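Ribulose bisphosphate carboxylase (Pyrococcus horikoshii, PDB 2D69) probably catalyses the addition of carbon dioxide and water to ribulose 1,5-bisphosphate, giving two 3-phosphoglycerate molecules in an archaeal AMP degradation pathway. Local coordinates at residues A[133-137]-A[265-269]; A[185-189]-A[276-280]; A[253-258]-A[298-302]; A[293-297]-A[328-332]. All blocks are in the same frame, centred on the assembly; numbering follows the deposited sequence.

Contact 1 (A[133-137]-A[265-269])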
loop_
_atom_site.group_PDB
_atom_site.type_symbol
_atom_site.label_atom_id
_atom_site.label_comp_id
_atom_site.label_asym_id
_atom_site.label_seq_id
_atom_site.Cartn_x
_atom_site.Cartn_y
_atom_site.Cartn_z
ATOM N N PHE A 133 -4.625 18.351 -24.645
ATOM C CA PHE A 133 -4.836 19.246 -23.527
ATOM C C PHE A 133 -6.341 19.276 -23.211
ATOM O O PHE A 133 -7.178 19.248 -24.105
ATOM C CB PHE A 133 -4.325 20.604 -23.809
ATOM C CG PHE A 133 -2.807 20.636 -23.957
ATOM C CD1 PHE A 133 -2.233 20.293 -25.125
ATOM C CD2 PHE A 133 -2.007 20.849 -22.869
ATOM C CE1 PHE A 133 -0.848 20.250 -25.243
ATOM C CE2 PHE A 133 -0.618 20.825 -22.982
ATOM C CZ PHE A 133 -0.063 20.525 -24.166
ATOM N N LYS A 134 -6.630 19.327 -21.931
ATOM C CA LYS A 134 -8.013 19.343 -21.416
ATOM C C LYS A 134 -8.594 20.729 -21.343
ATOM O O LYS A 134 -9.817 20.896 -21.392
ATOM C CB LYS A 134 -8.082 18.736 -20.017
ATOM C CG LYS A 134 -7.912 17.216 -20.026
ATOM C CD LYS A 134 -7.990 16.643 -18.587
ATOM C CE LYS A 134 -6.671 16.749 -17.855
ATOM N NZ LYS A 134 -5.716 15.776 -18.471
ATOM N N GLY A 135 -7.733 21.719 -21.196
ATOM C CA GLY A 135 -8.180 23.065 -20.924
ATOM C C GLY A 135 -8.786 23.119 -19.514
ATOM O O GLY A 135 -8.574 22.228 -18.741
ATOM N N PRO A 136 -9.469 24.189 -19.179
ATOM C CA PRO A 136 -10.037 24.379 -17.842
ATOM C C PRO A 136 -11.099 23.369 -17.472
ATOM O O PRO A 136 -11.896 23.023 -18.325
ATOM C CB PRO A 136 -10.700 25.737 -17.942
ATOM C CG PRO A 136 -10.030 26.400 -19.069
ATOM C CD PRO A 136 -9.744 25.316 -20.068
ATOM N N GLN A 137 -11.135 22.966 -16.200
ATOM C CA GLN A 137 -12.042 21.972 -15.766
ATOM C C GLN A 137 -13.401 22.669 -15.636
ATOM O O GLN A 137 -14.436 22.110 -15.986
ATOM C CB GLN A 137 -11.610 21.343 -14.427
ATOM C CG GLN A 137 -12.704 20.484 -13.808
ATOM C CD GLN A 137 -12.347 19.817 -12.476
ATOM O OE1 GLN A 137 -13.195 19.120 -11.904
ATOM N NE2 GLN A 137 -11.119 20.014 -11.984
ATOM N N ARG A 265 -2.622 20.531 -12.620
ATOM C CA ARG A 265 -3.849 20.392 -13.359
ATOM C C ARG A 265 -4.419 18.963 -13.254
ATOM O O ARG A 265 -5.623 18.811 -13.215
ATOM C CB ARG A 265 -3.631 20.777 -14.840
ATOM C CG ARG A 265 -4.862 20.565 -15.760
ATOM C CD ARG A 265 -6.015 21.509 -15.461
ATOM N NE ARG A 265 -7.186 21.237 -16.314
ATOM C CZ ARG A 265 -8.123 20.329 -16.053
ATOM N NH1 ARG A 265 -8.103 19.588 -14.931
ATOM N NH2 ARG A 265 -9.135 20.154 -16.899
ATOM N N GLU A 266 -3.563 17.931 -13.191
ATOM C CA GLU A 266 -4.024 16.552 -12.921
ATOM C C GLU A 266 -4.491 16.400 -11.520
ATOM O O GLU A 266 -5.533 15.775 -11.260
ATOM C CB GLU A 266 -2.946 15.476 -13.227
ATOM C CG GLU A 266 -2.416 15.538 -14.631
ATOM C CD GLU A 266 -3.561 15.468 -15.616
ATOM O OE1 GLU A 266 -3.631 16.346 -16.491
ATOM O OE2 GLU A 266 -4.445 14.576 -15.467
ATOM N N VAL A 267 -3.762 16.985 -10.588
ATOM C CA VAL A 267 -4.234 16.988 -9.171
ATOM C C VAL A 267 -5.622 17.585 -8.991
ATOM O O VAL A 267 -6.498 16.986 -8.348
ATOM C CB VAL A 267 -3.235 17.729 -8.271
ATOM C CG1 VAL A 267 -3.745 17.794 -6.861
ATOM C CG2 VAL A 267 -1.898 16.986 -8.255
ATOM N N THR A 268 -5.817 18.774 -9.545
ATOM C CA THR A 268 -7.092 19.456 -9.433
ATOM C C THR A 268 -8.237 18.781 -10.162
ATOM O O THR A 268 -9.408 18.910 -9.740
ATOM C CB THR A 268 -7.004 20.976 -9.815
ATOM O OG1 THR A 268 -6.567 21.187 -11.182
ATOM C CG2 THR A 268 -6.016 21.723 -8.921
ATOM N N GLU A 269 -7.930 18.070 -11.237
ATOM C CA GLU A 269 -8.909 17.214 -11.932
ATOM C C GLU A 269 -9.435 16.173 -10.987
ATOM O O GLU A 269 -10.596 15.799 -11.050
ATOM C CB GLU A 269 -8.259 16.510 -13.156
ATOM C CG GLU A 269 -9.210 15.618 -13.976
ATOM C CD GLU A 269 -10.311 16.406 -14.681
ATOM O OE1 GLU A 269 -10.196 17.638 -14.810
ATOM O OE2 GLU A 269 -11.303 15.802 -15.105
HETATM O O HOH W 1 -8.985 21.790 -12.218
HETATM O O HOH W 2 -12.680 16.855 -10.363
#
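R265, on helix 258-271, grips the carbonyl oxygen of G135 side-on with two nitrogens: NH2 lies 2.8 Å and NE 3.0 Å from G135 O, which sits almost exactly in the guanidinium plane. The remaining nitrogen is used one helical turn on, where R265 NH1 reaches E269 OE1 at 2.9 Å in a nearly straight bond (169°), meeting that oxygen on its anti side. The bonds to G135 O and E269 OE1, all close to the guanidinium plane, fix its rotation, with K134 CD over one face and Q137 N over the other. E269 OE2 is satisfied across the subunit boundary, by R198 and R204 of the second subunit. K134, its chain bent at chi3 and chi4, forms a separate salt bridge: NZ lies 2.9 Å from E266 OE1, on the syn lone pair. The extended chain of Q137 (chi2 180°) spans the gap to the helix, where NE2 donates to T268 O at 3.0 Å from above the carbonyl plane, and also to a water 2.8 Å away that bonds to T268 OG1. A second water donates to Q137 OE1. The contact is held mainly by polar bonds: a loop without regular structure is fixed to a helix by paired charges and backbone carbonyls, and through E269 the R265 charge pair continues to the second subunit.

Contact 2 (A[185-189]-A[276-280]). With SO4 (sulfate ion), chain F.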
loop_
_atom_site.group_PDB
_atom_site.type_symbol
_atom_site.label_atom_id
_atom_site.label_comp_id
_atom_site.label_asym_id
_atom_site.label_seq_id
_atom_site.Cartn_x
_atom_site.Cartn_y
_atom_site.Cartn_z
ATOM N N LEU A 185 -12.469 35.765 -1.319
ATOM C CA LEU A 185 -11.334 36.203 -0.554
ATOM C C LEU A 185 -10.146 35.777 -1.347
ATOM O O LEU A 185 -10.167 34.700 -1.946
ATOM C CB LEU A 185 -11.331 35.517 0.792
ATOM C CG LEU A 185 -10.137 35.848 1.708
ATOM C CD1 LEU A 185 -10.119 37.324 2.131
ATOM C CD2 LEU A 185 -10.156 34.926 2.896
ATOM N N LYS A 186 -9.096 36.584 -1.382
ATOM C CA LYS A 186 -7.927 36.235 -2.159
ATOM C C LYS A 186 -6.668 36.455 -1.340
ATOM O O LYS A 186 -6.452 37.525 -0.807
ATOM C CB LYS A 186 -7.890 37.018 -3.483
ATOM C CG LYS A 186 -6.717 36.735 -4.409
ATOM C CD LYS A 186 -6.761 37.498 -5.762
ATOM C CE LYS A 186 -5.328 37.562 -6.410
ATOM N NZ LYS A 186 -4.083 37.658 -5.458
ATOM N N ASP A 187 -5.817 35.447 -1.269
ATOM C CA ASP A 187 -4.498 35.616 -0.666
ATOM C C ASP A 187 -3.588 36.363 -1.616
ATOM O O ASP A 187 -3.647 36.128 -2.821
ATOM C CB ASP A 187 -3.804 34.271 -0.451
ATOM C CG ASP A 187 -4.352 33.483 0.718
ATOM O OD1 ASP A 187 -5.099 34.013 1.582
ATOM O OD2 ASP A 187 -4.052 32.273 0.827
ATOM N N ASP A 188 -2.671 37.144 -1.052
ATOM C CA ASP A 188 -1.590 37.742 -1.775
ATOM C C ASP A 188 -0.648 36.686 -2.301
ATOM O O ASP A 188 -0.469 35.652 -1.688
ATOM C CB ASP A 188 -0.774 38.663 -0.870
ATOM C CG ASP A 188 0.169 39.530 -1.657
ATOM O OD1 ASP A 188 1.417 39.277 -1.652
ATOM O OD2 ASP A 188 -0.297 40.479 -2.340
ATOM N N GLU A 189 -0.011 36.998 -3.424
ATOM C CA GLU A 189 0.935 36.099 -4.066
ATOM C C GLU A 189 2.129 35.710 -3.195
ATOM O O GLU A 189 2.728 34.666 -3.388
ATOM C CB GLU A 189 1.396 36.691 -5.411
ATOM C CG GLU A 189 2.398 37.858 -5.364
ATOM C CD GLU A 189 1.790 39.233 -5.098
ATOM O OE1 GLU A 189 2.589 40.206 -4.912
ATOM O OE2 GLU A 189 0.533 39.348 -5.031
ATOM N N HIS A 276 -7.034 29.451 -9.966
ATOM C CA HIS A 276 -6.850 30.861 -10.152
ATOM C C HIS A 276 -5.353 31.073 -10.344
ATOM O O HIS A 276 -4.558 30.768 -9.472
ATOM C CB HIS A 276 -7.341 31.649 -8.944
ATOM C CG HIS A 276 -7.079 33.117 -9.071
ATOM N ND1 HIS A 276 -8.043 34.009 -9.478
ATOM C CD2 HIS A 276 -5.943 33.833 -8.900
ATOM C CE1 HIS A 276 -7.511 35.223 -9.527
ATOM N NE2 HIS A 276 -6.228 35.138 -9.210
ATOM N N ALA A 277 -4.974 31.577 -11.503
ATOM C CA ALA A 277 -3.575 31.793 -11.796
ATOM C C ALA A 277 -3.229 33.245 -11.517
ATOM O O ALA A 277 -3.815 34.175 -12.085
ATOM C CB ALA A 277 -3.290 31.450 -13.238
ATOM N N HIS A 278 -2.259 33.422 -10.644
ATOM C CA HIS A 278 -1.634 34.695 -10.383
ATOM C C HIS A 278 -0.386 34.705 -11.237
ATOM O O HIS A 278 0.299 33.698 -11.374
ATOM C CB HIS A 278 -1.314 34.845 -8.902
ATOM C CG HIS A 278 -0.969 36.241 -8.506
ATOM N ND1 HIS A 278 0.032 36.965 -9.124
ATOM C CD2 HIS A 278 -1.521 37.071 -7.577
ATOM C CE1 HIS A 278 0.071 38.189 -8.607
ATOM N NE2 HIS A 278 -0.841 38.271 -7.648
ATOM N N ARG A 279 -0.100 35.828 -11.837
ATOM C CA ARG A 279 0.983 35.879 -12.820
ATOM C C ARG A 279 2.222 36.588 -12.298
ATOM O O ARG A 279 3.089 37.005 -13.090
ATOM C CB ARG A 279 0.464 36.570 -14.079
ATOM C CG ARG A 279 -0.005 38.002 -13.841
ATOM C CD ARG A 279 -0.544 38.598 -15.093
ATOM N NE ARG A 279 -0.813 40.007 -14.965
ATOM C CZ ARG A 279 -0.911 40.860 -15.987
ATOM N NH1 ARG A 279 -0.707 40.449 -17.234
ATOM N NH2 ARG A 279 -1.144 42.163 -15.741
ATOM N N ALA A 280 2.348 36.765 -10.977
ATOM C CA ALA A 280 3.548 37.451 -10.457
ATOM C C ALA A 280 4.828 36.937 -11.139
ATOM O O ALA A 280 4.989 35.729 -11.320
ATOM C CB ALA A 280 3.660 37.278 -8.953
HETATM S S SO4 F . -1.937 42.044 -11.970
HETATM O O1 SO4 F . -2.060 42.362 -10.549
HETATM O O2 SO4 F . -1.092 43.003 -12.686
HETATM O O3 SO4 F . -1.336 40.706 -12.065
HETATM O O4 SO4 F . -3.300 42.028 -12.523
#
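E189 sets its CB over the centre of the H278 ring, 3.6 Å from the centroid and only 12° off the ring normal, a CH-pi contact made by an acidic residue. Its CG is placed between the backbone N and the carbonyl carbon (chi1 75°), and the chain then turns at chi2, which brings the carboxylate back past the ring with the two planes 42° apart. The main polar partner of this carboxylate is K162, whose NZ forms salt bridges with both E189 and D188. K186 comes to the same imidazole from the edge, its NZ near the ring plane and 3.4 Å from H278 CD2. The lysine is not carbamylated here; its NZ donates to D187 O at 3.1 Å, while its CE brushes H276 NE2 at 3.8 Å. On the far edge of H278, ND1 accepts from A280 N at 3.0 Å, a bond close to the ring plane that limits ring rotation. H276 is held in turn by Q309. R279 points away from E189 and K186 and binds a sulfate through two nearly straight bonds, NE to O3 at 3.0 Å and NH2 to O2 at 3.2 Å, consistent with a site for a substrate phosphate. Lysine, acids and histidine gathered at the C-terminal ends of strands 184-186 and 274-278 are typical of the RuBisCO active site in its alpha/beta barrel, where D188, E189 and, once carbamylated, K186 are the predicted magnesium ligands and H278 a predicted proton acceptor.

Contact 3 (A[253-258]-A[298-302])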
loop_
_atom_site.group_PDB
_atom_site.type_symbol
_atom_site.label_atom_id
_atom_site.label_comp_id
_atom_site.label_asym_id
_atom_site.label_seq_id
_atom_site.Cartn_x
_atom_site.Cartn_y
_atom_site.Cartn_z
ATOM N N ILE A 253 1.653 31.024 -11.124
ATOM C CA ILE A 253 2.053 30.049 -12.123
ATOM C C ILE A 253 3.362 30.352 -12.780
ATOM O O ILE A 253 3.977 29.446 -13.273
ATOM C CB ILE A 253 0.984 29.800 -13.218
ATOM C CG1 ILE A 253 0.792 31.024 -14.131
ATOM C CG2 ILE A 253 -0.332 29.375 -12.605
ATOM C CD1 ILE A 253 -0.060 30.742 -15.281
ATOM N N VAL A 254 3.757 31.606 -12.824
ATOM C CA VAL A 254 5.042 31.951 -13.436
ATOM C C VAL A 254 6.205 31.623 -12.499
ATOM O O VAL A 254 7.201 31.048 -12.918
ATOM C CB VAL A 254 5.103 33.432 -13.910
ATOM C CG1 VAL A 254 6.515 33.767 -14.595
ATOM C CG2 VAL A 254 4.010 33.681 -14.876
ATOM N N VAL A 255 6.089 31.999 -11.243
ATOM C CA VAL A 255 7.078 31.670 -10.235
ATOM C C VAL A 255 7.161 30.137 -10.038
ATOM O O VAL A 255 8.222 29.576 -9.951
ATOM C CB VAL A 255 6.672 32.279 -8.867
ATOM C CG1 VAL A 255 7.598 31.866 -7.817
ATOM C CG2 VAL A 255 6.567 33.836 -8.956
ATOM N N ALA A 256 6.026 29.468 -9.936
ATOM C CA ALA A 256 6.043 28.002 -9.835
ATOM C C ALA A 256 6.571 27.263 -11.081
ATOM O O ALA A 256 7.363 26.304 -11.002
ATOM C CB ALA A 256 4.654 27.508 -9.541
ATOM N N GLY A 257 6.049 27.663 -12.234
ATOM C CA GLY A 257 6.527 27.189 -13.519
ATOM C C GLY A 257 5.590 26.156 -14.152
ATOM O O GLY A 257 4.716 25.596 -13.509
ATOM N N TRP A 258 5.813 25.933 -15.432
ATOM C CA TRP A 258 4.969 25.098 -16.278
ATOM C C TRP A 258 4.890 23.632 -15.870
ATOM O O TRP A 258 3.814 23.016 -15.973
ATOM C CB TRP A 258 5.480 25.198 -17.757
ATOM C CG TRP A 258 5.329 26.534 -18.373
ATOM C CD1 TRP A 258 6.328 27.299 -18.900
ATOM C CD2 TRP A 258 4.138 27.290 -18.494
ATOM N NE1 TRP A 258 5.824 28.502 -19.309
ATOM C CE2 TRP A 258 4.467 28.498 -19.106
ATOM C CE3 TRP A 258 2.798 27.045 -18.177
ATOM C CZ2 TRP A 258 3.536 29.482 -19.359
ATOM C CZ3 TRP A 258 1.879 27.995 -18.466
ATOM C CH2 TRP A 258 2.246 29.220 -19.034
ATOM N N LEU A 298 1.508 33.476 -23.009
ATOM C CA LEU A 298 1.465 32.933 -21.669
ATOM C C LEU A 298 0.060 32.545 -21.351
ATOM O O LEU A 298 -0.180 31.453 -20.882
ATOM C CB LEU A 298 1.902 33.973 -20.682
ATOM C CG LEU A 298 2.564 33.595 -19.385
ATOM C CD1 LEU A 298 3.225 34.857 -18.774
ATOM C CD2 LEU A 298 1.550 33.043 -18.420
ATOM N N ALA A 299 -0.871 33.438 -21.640
ATOM C CA ALA A 299 -2.270 33.202 -21.348
ATOM C C ALA A 299 -2.812 31.996 -22.131
ATOM O O ALA A 299 -3.679 31.275 -21.648
ATOM C CB ALA A 299 -3.099 34.439 -21.680
ATOM N N LYS A 300 -2.339 31.830 -23.359
ATOM C CA LYS A 300 -2.795 30.749 -24.217
ATOM C C LYS A 300 -2.306 29.416 -23.660
ATOM O O LYS A 300 -3.041 28.452 -23.592
ATOM C CB LYS A 300 -2.294 30.965 -25.652
ATOM C CG LYS A 300 -2.611 29.865 -26.637
ATOM C CD LYS A 300 -2.395 30.314 -28.074
ATOM C CE LYS A 300 -3.609 30.991 -28.730
ATOM N NZ LYS A 300 -3.207 31.597 -30.104
ATOM N N ALA A 301 -1.024 29.342 -23.342
ATOM C CA ALA A 301 -0.513 28.169 -22.639
ATOM C C ALA A 301 -1.314 27.865 -21.382
ATOM O O ALA A 301 -1.681 26.706 -21.131
ATOM C CB ALA A 301 0.945 28.346 -22.316
ATOM N N ALA A 302 -1.603 28.892 -20.576
ATOM C CA ALA A 302 -2.214 28.641 -19.298
ATOM C C ALA A 302 -3.655 28.141 -19.508
ATOM O O ALA A 302 -4.133 27.299 -18.722
ATOM C CB ALA A 302 -2.185 29.930 -18.412
#
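W258 drives the six-membered end of its indole against helix 295-305, and this is the tight part of the contact. Its CH2 is 3.6 Å from the methyl of A301 (CB), which approaches the ring obliquely, and 3.9 Å from L298 CD2. The same corner of the indole comes, near its own plane, to 3.8 Å from L298 O, a carbonyl already occupied by the helical bond from A302 N. With CG anti to the carbonyl carbon (chi1 -66°), the indole is carried to the helix, where its CH2 corner meets the methyl of A301, whose small size lets backbone and ring come close. The other half is looser and rests on methyl tips. I253, from helix 253-256, touches A302 CB with CD1 at 3.9 Å, but lies 4.2 Å from L298 CD2. V254, which is partly exposed, meets L298 only through CG2 and CD1, 4.1 Å apart, the two side chains crossing at about a right angle. L298 therefore splits its branches: CD1 serves V254, while CD2 serves I253 and W258. Between the two halves the chain leaves helical geometry at G257, which has positive phi, just before W258. Around the contact, F102 of helix 98-105 meets the W258 ring edge-to-face, F285 of helix 283-286 covers V254 and L298, helix 323-334 packs behind A299, and V255 of the third subunit touches W258.

Contact 4 (A[293-297]-A[328-332])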
loop_
_atom_site.group_PDB
_atom_site.type_symbol
_atom_site.label_atom_id
_atom_site.label_comp_id
_atom_site.label_asym_id
_atom_site.label_seq_id
_atom_site.Cartn_x
_atom_site.Cartn_y
_atom_site.Cartn_z
ATOM N N ILE A 293 8.289 37.113 -24.021
ATOM C CA ILE A 293 7.109 36.357 -24.388
ATOM C C ILE A 293 5.920 37.237 -24.032
ATOM O O ILE A 293 5.889 37.828 -22.951
ATOM C CB ILE A 293 7.064 35.054 -23.596
ATOM C CG1 ILE A 293 8.355 34.233 -23.752
ATOM C CG2 ILE A 293 5.850 34.194 -24.009
ATOM C CD1 ILE A 293 8.358 33.036 -22.811
ATOM N N THR A 294 4.940 37.336 -24.927
ATOM C CA THR A 294 3.803 38.214 -24.658
ATOM C C THR A 294 2.880 37.586 -23.644
ATOM O O THR A 294 2.866 36.372 -23.482
ATOM C CB THR A 294 2.999 38.479 -25.915
ATOM O OG1 THR A 294 2.472 37.232 -26.410
ATOM C CG2 THR A 294 3.865 39.066 -27.034
ATOM N N MET A 295 2.084 38.425 -22.975
ATOM C CA MET A 295 1.077 37.969 -22.035
ATOM C C MET A 295 0.043 37.105 -22.761
ATOM O O MET A 295 -0.498 36.184 -22.169
ATOM C CB MET A 295 0.370 39.129 -21.281
ATOM C CG MET A 295 -0.637 38.648 -20.205
ATOM S SD MET A 295 0.191 37.700 -18.893
ATOM C CE MET A 295 -0.940 36.400 -18.612
ATOM N N LEU A 296 -0.206 37.395 -24.042
ATOM C CA LEU A 296 -1.153 36.616 -24.844
ATOM C C LEU A 296 -0.714 35.136 -24.974
ATOM O O LEU A 296 -1.530 34.220 -24.829
ATOM C CB LEU A 296 -1.312 37.230 -26.228
ATOM C CG LEU A 296 -2.099 36.389 -27.253
ATOM C CD1 LEU A 296 -3.509 36.174 -26.712
ATOM C CD2 LEU A 296 -2.156 37.095 -28.605
ATOM N N ALA A 297 0.583 34.920 -25.205
ATOM C CA ALA A 297 1.116 33.569 -25.380
ATOM C C ALA A 297 1.102 32.795 -24.069
ATOM O O ALA A 297 0.724 31.637 -24.005
ATOM C CB ALA A 297 2.523 33.624 -25.949
ATOM N N ARG A 328 -7.351 42.293 -26.365
ATOM C CA ARG A 328 -6.971 41.152 -27.176
ATOM C C ARG A 328 -6.862 39.890 -26.284
ATOM O O ARG A 328 -7.433 38.838 -26.607
ATOM C CB ARG A 328 -5.642 41.412 -27.908
ATOM C CG ARG A 328 -5.230 40.325 -28.927
ATOM C CD ARG A 328 -3.848 40.533 -29.613
ATOM N NE ARG A 328 -3.514 41.954 -29.672
ATOM C CZ ARG A 328 -4.052 42.838 -30.520
ATOM N NH1 ARG A 328 -4.947 42.442 -31.427
ATOM N NH2 ARG A 328 -3.684 44.127 -30.475
ATOM N N ILE A 329 -6.179 40.022 -25.153
ATOM C CA ILE A 329 -6.013 38.897 -24.263
ATOM C C ILE A 329 -7.352 38.393 -23.755
ATOM O O ILE A 329 -7.588 37.174 -23.776
ATOM C CB ILE A 329 -5.076 39.219 -23.127
ATOM C CG1 ILE A 329 -3.690 39.515 -23.714
ATOM C CG2 ILE A 329 -4.974 38.023 -22.159
ATOM C CD1 ILE A 329 -2.755 40.221 -22.804
ATOM N N ASN A 330 -8.217 39.292 -23.290
ATOM C CA ASN A 330 -9.494 38.867 -22.719
ATOM C C ASN A 330 -10.364 38.194 -23.770
ATOM O O ASN A 330 -11.059 37.225 -23.458
ATOM C CB ASN A 330 -10.297 40.045 -22.122
ATOM C CG ASN A 330 -9.732 40.580 -20.774
ATOM O OD1 ASN A 330 -10.382 41.411 -20.120
ATOM N ND2 ASN A 330 -8.545 40.140 -20.375
ATOM N N ASP A 331 -10.339 38.747 -24.999
ATOM C CA ASP A 331 -11.110 38.219 -26.112
ATOM C C ASP A 331 -10.686 36.783 -26.397
ATOM O O ASP A 331 -11.512 35.917 -26.579
ATOM C CB ASP A 331 -10.911 39.063 -27.399
ATOM C CG ASP A 331 -11.697 40.384 -27.375
ATOM O OD1 ASP A 331 -11.551 41.161 -28.344
ATOM O OD2 ASP A 331 -12.456 40.733 -26.442
ATOM N N PHE A 332 -9.385 36.557 -26.458
ATOM C CA PHE A 332 -8.862 35.205 -26.554
ATOM C C PHE A 332 -9.310 34.316 -25.393
ATOM O O PHE A 332 -9.833 33.241 -25.611
ATOM C CB PHE A 332 -7.331 35.183 -26.611
ATOM C CG PHE A 332 -6.794 33.843 -26.288
ATOM C CD1 PHE A 332 -6.948 32.796 -27.214
ATOM C CD2 PHE A 332 -6.266 33.563 -25.015
ATOM C CE1 PHE A 332 -6.559 31.497 -26.875
ATOM C CE2 PHE A 332 -5.845 32.263 -24.688
ATOM C CZ PHE A 332 -5.994 31.229 -25.628
#
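T294 OG1, held by A297 N at 3.2 Å and by L121 O, caps the start of helix 295-305 just where M295 and L296 turn their side chains to I329. The capping bond is fairly straight (153°); the bond to L121 O ties this helix start to strand 115-124. I329 is the wedge from helix 323-334: with CG1 anti to the carbonyl carbon (chi1 -63°) and the chain extended beyond it, CD1 runs in beside the first turn and stops 3.6 Å from M295 CB. Its CG1 lies 4.1 Å from L296 CB, where the two segments' backbones come closest. L296 answers by forking over the facing helix. Its CD1 meets F332 CB at 3.9 Å, approaching that ring obliquely, and its CD2 rests 4.0 Å from R328 CD, crossing the arginine's aliphatic chain at about a right angle on the side where R328 is exposed to solvent. The F332 ring itself goes on to W337, edge-to-face, and to R303 in a cation-pi contact. Methyl and methylene packing thus joins the two helices, while the polar groups bond within their own segment or elsewhere in the chain, and M295 goes on to pack against R279, a predicted substrate-binding residue.

How the contacts relate
From the N terminus, 133-137 opens contact 1, which closes after 127 intervening residues on helix 258-271. Contact 2 opens within that span at 185-189 and closes beyond it at 276-280, crossing it. Contact 3 runs from 253-258 to 298-302 and crosses both. Contact 4 begins after contacts 1 and 2 close, yet crosses contact 3, sharing helix 295-305 with it. Contact 2 joins the C-terminal ends of two non-adjacent barrel strands at the predicted active site; H278 O probably accepts from I253 N of contact 3, and R279 NH1 packs on M295 of contact 4. Contact 3 ties helix 253-256 and W258 to helix 295-305, contact 4 joins that to 323-334, and contact 1 fastens the loop before 139-147.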